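Local coordinates for sensor protein CpxA (Vibrio parahaemolyticus, PDB 3V67) that probably acts as a membrane-bound histidine kinase of a two-component system, sensing periplasmic signals through its PAS-fold domain and passing them on by ATP-dependent histidine phosphorylation, at the interface of chains A and B. Numbering follows the deposited sequence. Chains: chain A/B, Sensor protein CpxA.

Contact 1: the interface of chains A and B. Residues chain A 131, 133; chain B 19, 23.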
ATOM      1  N   LEU A 131     -14.304   0.099   3.013  1.00 69.45           N
ATOM      2  CA  LEU A 131     -14.745  -0.249   4.352  1.00 65.24           C
ATOM      3  C   LEU A 131     -15.629   0.871   4.890  1.00 57.96           C
ATOM      4  O   LEU A 131     -15.366   2.054   4.663  1.00 55.40           O
ATOM      5  CB  LEU A 131     -13.555  -0.523   5.282  1.00 66.68           C
ATOM      6  CG  LEU A 131     -12.852   0.626   6.014  1.00 59.30           C
ATOM      7  CD1 LEU A 131     -11.901   0.068   7.055  1.00 49.82           C
ATOM      8  CD2 LEU A 131     -12.107   1.532   5.050  1.00 61.49           C
ATOM      9  N   LEU A 133     -17.868   1.438   8.683  1.00 69.21           N
ATOM     10  CA  LEU A 133     -17.365   2.813   8.890  1.00 63.62           C
ATOM     11  C   LEU A 133     -18.293   3.912   8.376  1.00 62.36           C
ATOM     12  O   LEU A 133     -17.969   4.645   7.442  1.00 57.92           O
ATOM     13  CB  LEU A 133     -15.896   3.033   8.476  1.00 55.77           C
ATOM     14  CG  LEU A 133     -14.862   2.657   9.535  1.00 45.29           C
ATOM     15  CD1 LEU A 133     -13.494   3.214   9.178  1.00 44.20           C
ATOM     16  CD2 LEU A 133     -15.308   3.149  10.902  1.00 43.76           C
TER
ATOM     17  N   ARG B  19     -10.928   7.912   5.396  1.00 37.70           N
ATOM     18  CA  ARG B  19     -12.103   7.476   6.136  1.00 43.42           C
ATOM     19  C   ARG B  19     -11.807   7.366   7.629  1.00 47.50           C
ATOM     20  O   ARG B  19     -12.534   7.918   8.451  1.00 56.78           O
ATOM     21  CB  ARG B  19     -12.608   6.134   5.603  1.00 54.62           C
ATOM     22  CG  ARG B  19     -13.750   5.559   6.418  1.00 71.27           C
ATOM     23  CD  ARG B  19     -14.964   6.477   6.395  1.00 81.82           C
ATOM     24  NE  ARG B  19     -15.963   6.035   5.427  1.00 86.89           N
ATOM     25  CZ  ARG B  19     -16.017   6.443   4.165  1.00 85.85           C
ATOM     26  NH1 ARG B  19     -15.129   7.312   3.707  1.00 83.91           N
ATOM     27  NH2 ARG B  19     -16.964   5.979   3.359  1.00 86.28           N
ATOM     28  N   THR B  23     -13.754   9.219  10.730  1.00 40.38           N
ATOM     29  CA  THR B  23     -14.461   8.617  11.861  1.00 40.62           C
ATOM     30  C   THR B  23     -13.754   8.917  13.181  1.00 37.46           C
ATOM     31  O   THR B  23     -14.384   8.936  14.234  1.00 38.96           O
ATOM     32  CB  THR B  23     -14.658   7.087  11.720  1.00 38.66           C
ATOM     33  OG1 THR B  23     -13.637   6.395  12.448  1.00 41.23           O
ATOM     34  CG2 THR B  23     -14.641   6.661  10.265  1.00 42.27           C
TER
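A:Leu133 meets B:Arg19 twice, once through its backbone and once through its side chain. The carbonyl oxygen O of A:Leu133 accepts a hydrogen bond from the epsilon nitrogen NE of B:Arg19, 3.2 Å away. The bond is moderately straight, 147° at the hydrogen, and the oxygen sits at the edge of the guanidinium, in its plane, while the donor lies in the carbonyl plane. Beside this polar link the two side chains run past each other in opposite directions. Branch CD1 of A:Leu133 lies between the arginine stem and the threonine methyl, 3.6 Å from CG of B:Arg19. Its other branch, CD2, meets the methyl CG2 of B:Thr23 at 3.6 Å, the leucine crossing the threonine at about a right angle. Arginine suits its place because its aliphatic stem packs against the leucine while its nitrogen serves the carbonyl, and threonine offers a small methyl.

Further out, B:Arg19 leaves its helix with CG anti to the backbone N (chi1 174°) and bends at its second and third torsions, which brings NE within reach of the carbonyl. A:Leu133 follows a cis peptide bond and has a positive phi (63°), a backbone course that probably helps direct its carbonyl. A:Leu131 adds a looser, peripheral contact. B:Arg19 and B:Thr23, four residues apart, lie on one face of helix 14-30, against which the C-terminal tail of chain A, beyond strand 115-124, is laid.

Contact 2: the interface of chains A and B. Residues chain A 15; chain B 7-8, 10.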
ATOM      1  N   GLU A  15       7.529  -6.409  -0.559  1.00 58.00           N
ATOM      2  CA  GLU A  15       7.368  -7.585  -1.405  1.00 56.49           C
ATOM      3  C   GLU A  15       7.452  -7.205  -2.879  1.00 45.30           C
ATOM      4  O   GLU A  15       8.103  -7.888  -3.675  1.00 43.36           O
ATOM      5  CB  GLU A  15       6.040  -8.288  -1.108  1.00 70.71           C
ATOM      6  CG  GLU A  15       4.831  -7.359  -1.023  1.00 85.92           C
ATOM      7  CD  GLU A  15       4.600  -6.816   0.378  1.00 98.93           C
ATOM      8  OE1 GLU A  15       5.174  -7.376   1.336  1.00103.30           O
ATOM      9  OE2 GLU A  15       3.844  -5.832   0.520  1.00101.28           O
TER
ATOM     10  N   ARG B   7       5.557  -8.818   9.880  1.00113.32           N
ATOM     11  CA  ARG B   7       6.669  -8.301   9.092  1.00109.54           C
ATOM     12  C   ARG B   7       6.207  -7.376   7.963  1.00103.13           C
ATOM     13  O   ARG B   7       6.994  -6.558   7.482  1.00103.00           O
ATOM     14  CB  ARG B   7       7.531  -9.450   8.541  1.00114.21           C
ATOM     15  CG  ARG B   7       8.741  -9.018   7.704  1.00112.22           C
ATOM     16  CD  ARG B   7       8.698  -9.645   6.314  1.00116.23           C
ATOM     17  NE  ARG B   7       9.669  -9.063   5.386  1.00116.41           N
ATOM     18  CZ  ARG B   7       9.368  -8.167   4.450  1.00113.80           C
ATOM     19  NH1 ARG B   7       8.119  -7.741   4.314  1.00106.98           N
ATOM     20  NH2 ARG B   7      10.314  -7.698   3.647  1.00116.65           N
ATOM     21  N   LYS B   8       4.946  -7.467   7.533  1.00 93.56           N
ATOM     22  CA  LYS B   8       4.592  -6.604   6.412  1.00 84.34           C
ATOM     23  C   LYS B   8       3.735  -5.413   6.797  1.00 70.21           C
ATOM     24  O   LYS B   8       2.526  -5.418   6.583  1.00 68.70           O
ATOM     25  CB  LYS B   8       3.958  -7.363   5.239  1.00 94.35           C
ATOM     26  CG  LYS B   8       3.986  -8.875   5.333  1.00105.32           C
ATOM     27  CD  LYS B   8       2.739  -9.399   6.026  1.00109.30           C
ATOM     28  CE  LYS B   8       2.802 -10.907   6.201  1.00114.81           C
ATOM     29  NZ  LYS B   8       1.650 -11.418   6.993  1.00116.46           N
ATOM     30  N   ARG B  10       2.252  -2.460   5.791  1.00 44.33           N
ATOM     31  CA  ARG B  10       1.946  -1.897   4.486  1.00 42.81           C
ATOM     32  C   ARG B  10       1.179  -0.593   4.627  1.00 33.88           C
ATOM     33  O   ARG B  10       0.535  -0.347   5.649  1.00 34.39           O
ATOM     34  CB  ARG B  10       1.144  -2.907   3.664  1.00 58.75           C
ATOM     35  CG  ARG B  10       1.845  -4.250   3.534  1.00 81.74           C
ATOM     36  CD  ARG B  10       0.903  -5.349   3.090  1.00101.17           C
ATOM     37  NE  ARG B  10       0.365  -5.113   1.755  1.00117.71           N
ATOM     38  CZ  ARG B  10      -0.183  -6.055   0.996  1.00130.63           C
ATOM     39  NH1 ARG B  10      -0.257  -7.304   1.439  1.00134.57           N
ATOM     40  NH2 ARG B  10      -0.650  -5.754  -0.207  1.00134.94           N
TER
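A:Glu15, in helical conformation in the first turn of helix 14-30, faces a stretch of chain B in which B:Arg10 has an extended, strand-like backbone and B:Lys8 a more bent one. A long salt bridge links the chains: carboxylate oxygen OE2 of A:Glu15 is 3.8 Å from NE of B:Arg10. The oxygen lies over one face of the guanidinium, displaced toward its rim, and the carboxylate and guanidinium planes are turned 52° apart. The pairing therefore looks electrostatic and not like the flat, two-bond match these groups can make.

OE1 of A:Glu15 faces the N-terminal segment of chain B, 4.1 Å from CB of B:Lys8. The lysine crosses the glutamate at about a right angle and carries its ammonium away, so its stem and not its charge makes the contact. NH1 of B:Arg7 stands 4.2 Å from OE1 of A:Glu15, a separation at which opposite charges may still attract weakly. Basic residues in this segment suit an acidic neighbour. A:Glu15 places CG between the backbone N and the carbonyl carbon (chi1 47°) and bends at its second torsion, bringing the carboxylate round toward chain B. A glutamate suits the spot, being long enough to reach a basic segment and lying near a helix start that would tend to stabilise its negative charge. The site joins the beginning of helix 14-30 of chain A to the N-terminal segment of chain B leading into strand 10-11.

Contact 3: the interface of chains A and B. Residues chain A 10; chain B 11-12, 14.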
ATOM      1  N   ARG A  10       5.140   7.609  -3.359  1.00 42.06           N
ATOM      2  CA  ARG A  10       4.950   6.738  -2.212  1.00 41.99           C
ATOM      3  C   ARG A  10       5.928   5.577  -2.241  1.00 31.58           C
ATOM      4  O   ARG A  10       6.434   5.206  -3.300  1.00 31.66           O
ATOM      5  CB  ARG A  10       3.512   6.225  -2.185  1.00 59.13           C
ATOM      6  CG  ARG A  10       2.485   7.343  -2.204  1.00 81.54           C
ATOM      7  CD  ARG A  10       1.107   6.845  -2.589  1.00100.53           C
ATOM      8  NE  ARG A  10       0.567   5.901  -1.617  1.00117.90           N
ATOM      9  CZ  ARG A  10      -0.722   5.596  -1.517  1.00130.67           C
ATOM     10  NH1 ARG A  10      -1.604   6.170  -2.325  1.00134.55           N
ATOM     11  NH2 ARG A  10      -1.132   4.724  -0.604  1.00134.84           N
TER
ATOM     12  N   ASP B  11       1.264   0.246   3.601  1.00 33.68           N
ATOM     13  CA  ASP B  11       0.536   1.505   3.579  1.00 37.09           C
ATOM     14  C   ASP B  11      -0.966   1.270   3.574  1.00 26.56           C
ATOM     15  O   ASP B  11      -1.452   0.299   3.000  1.00 29.58           O
ATOM     16  CB  ASP B  11       0.923   2.320   2.344  1.00 47.86           C
ATOM     17  CG  ASP B  11       2.259   3.014   2.496  1.00 59.30           C
ATOM     18  OD1 ASP B  11       2.941   2.776   3.513  1.00 64.44           O
ATOM     19  OD2 ASP B  11       2.631   3.793   1.594  1.00 64.19           O
ATOM     20  N   ILE B  12      -1.696   2.168   4.223  1.00 24.17           N
ATOM     21  CA  ILE B  12      -3.144   2.162   4.151  1.00 21.43           C
ATOM     22  C   ILE B  12      -3.563   2.937   2.909  1.00 30.84           C
ATOM     23  O   ILE B  12      -3.073   4.042   2.674  1.00 33.18           O
ATOM     24  CB  ILE B  12      -3.764   2.830   5.390  1.00 23.59           C
ATOM     25  CG1 ILE B  12      -3.110   2.300   6.670  1.00 25.56           C
ATOM     26  CG2 ILE B  12      -5.271   2.613   5.419  1.00 19.78           C
ATOM     27  CD1 ILE B  12      -3.556   3.012   7.932  1.00 18.49           C
ATOM     28  N   ASP B  14      -5.361   5.377   0.465  1.00 50.55           N
ATOM     29  CA  ASP B  14      -5.733   6.755   0.776  1.00 50.82           C
ATOM     30  C   ASP B  14      -7.197   6.940   1.168  1.00 51.50           C
ATOM     31  O   ASP B  14      -7.509   7.738   2.050  1.00 44.03           O
ATOM     32  CB  ASP B  14      -5.381   7.678  -0.393  1.00 56.93           C
ATOM     33  CG  ASP B  14      -3.890   7.749  -0.646  1.00 65.93           C
ATOM     34  OD1 ASP B  14      -3.118   7.277   0.215  1.00 70.98           O
ATOM     35  OD2 ASP B  14      -3.488   8.284  -1.701  1.00 67.85           O
TER
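Strand 10-11 of chain A, through A:Arg10, meets the N-terminal end of helix 14-30 of chain B at B:Asp14, with B:Asp11 of strand 10-11 and B:Ile12 of the connecting loop alongside. The arginine is poorly ordered, and the detail of the pairing should be read with caution. A:Arg10 and B:Asp14 approach from opposite directions and form a salt bridge, in which NH1 of A:Arg10 lies 2.9 Å from OD2 of B:Asp14. The carboxylate oxygen OD1 of B:Asp14 lies near both terminal nitrogens, 3.2 Å from NH1 of A:Arg10. The two flat groups are nearly parallel, 17° apart, but stepped: the carboxylate lies off one face of the guanidinium and beyond its NH1 corner. Neither N-H of NH1 points at an oxygen, so this is attraction between charges without a directed hydrogen bond.

B:Asp11 probably adds to the negative surroundings of the arginine, since its OD2 is 4.4 Å from NE of A:Arg10. B:Ile12 contributes its backbone carbonyl, O lying 3.9 Å from NH2 of A:Arg10, while its side chain turns away. As modelled, the arginine stem is extended up to a bend at chi3 (64°), and a long arginine can span the gap. Aspartate is at home at a helix start, where the helix end should stabilise its charge. The site lies midway between the two domains, where the N-terminal strand of one faces the first helix of the other.

All three contacts use helix 14-30. Its early turns serve contact 3 in chain B and contact 2 in chain A, and its next turns in chain B carry contact 1. Contacts 2 and 3 are about 12 Å apart between the centres of their C-alpha atoms, contacts 1 and 3 about 15 Å, and contacts 1 and 2 about 23 Å. Residue 10 recurs in contacts 2 and 3, from opposite chains, so one arginine position may serve two acidic partners, although the interface is not an exact two-fold. N-terminal charge pairs and a C-terminal leucine thus tie the copies together; this pairing may or may not reflect the membrane-bound sensor.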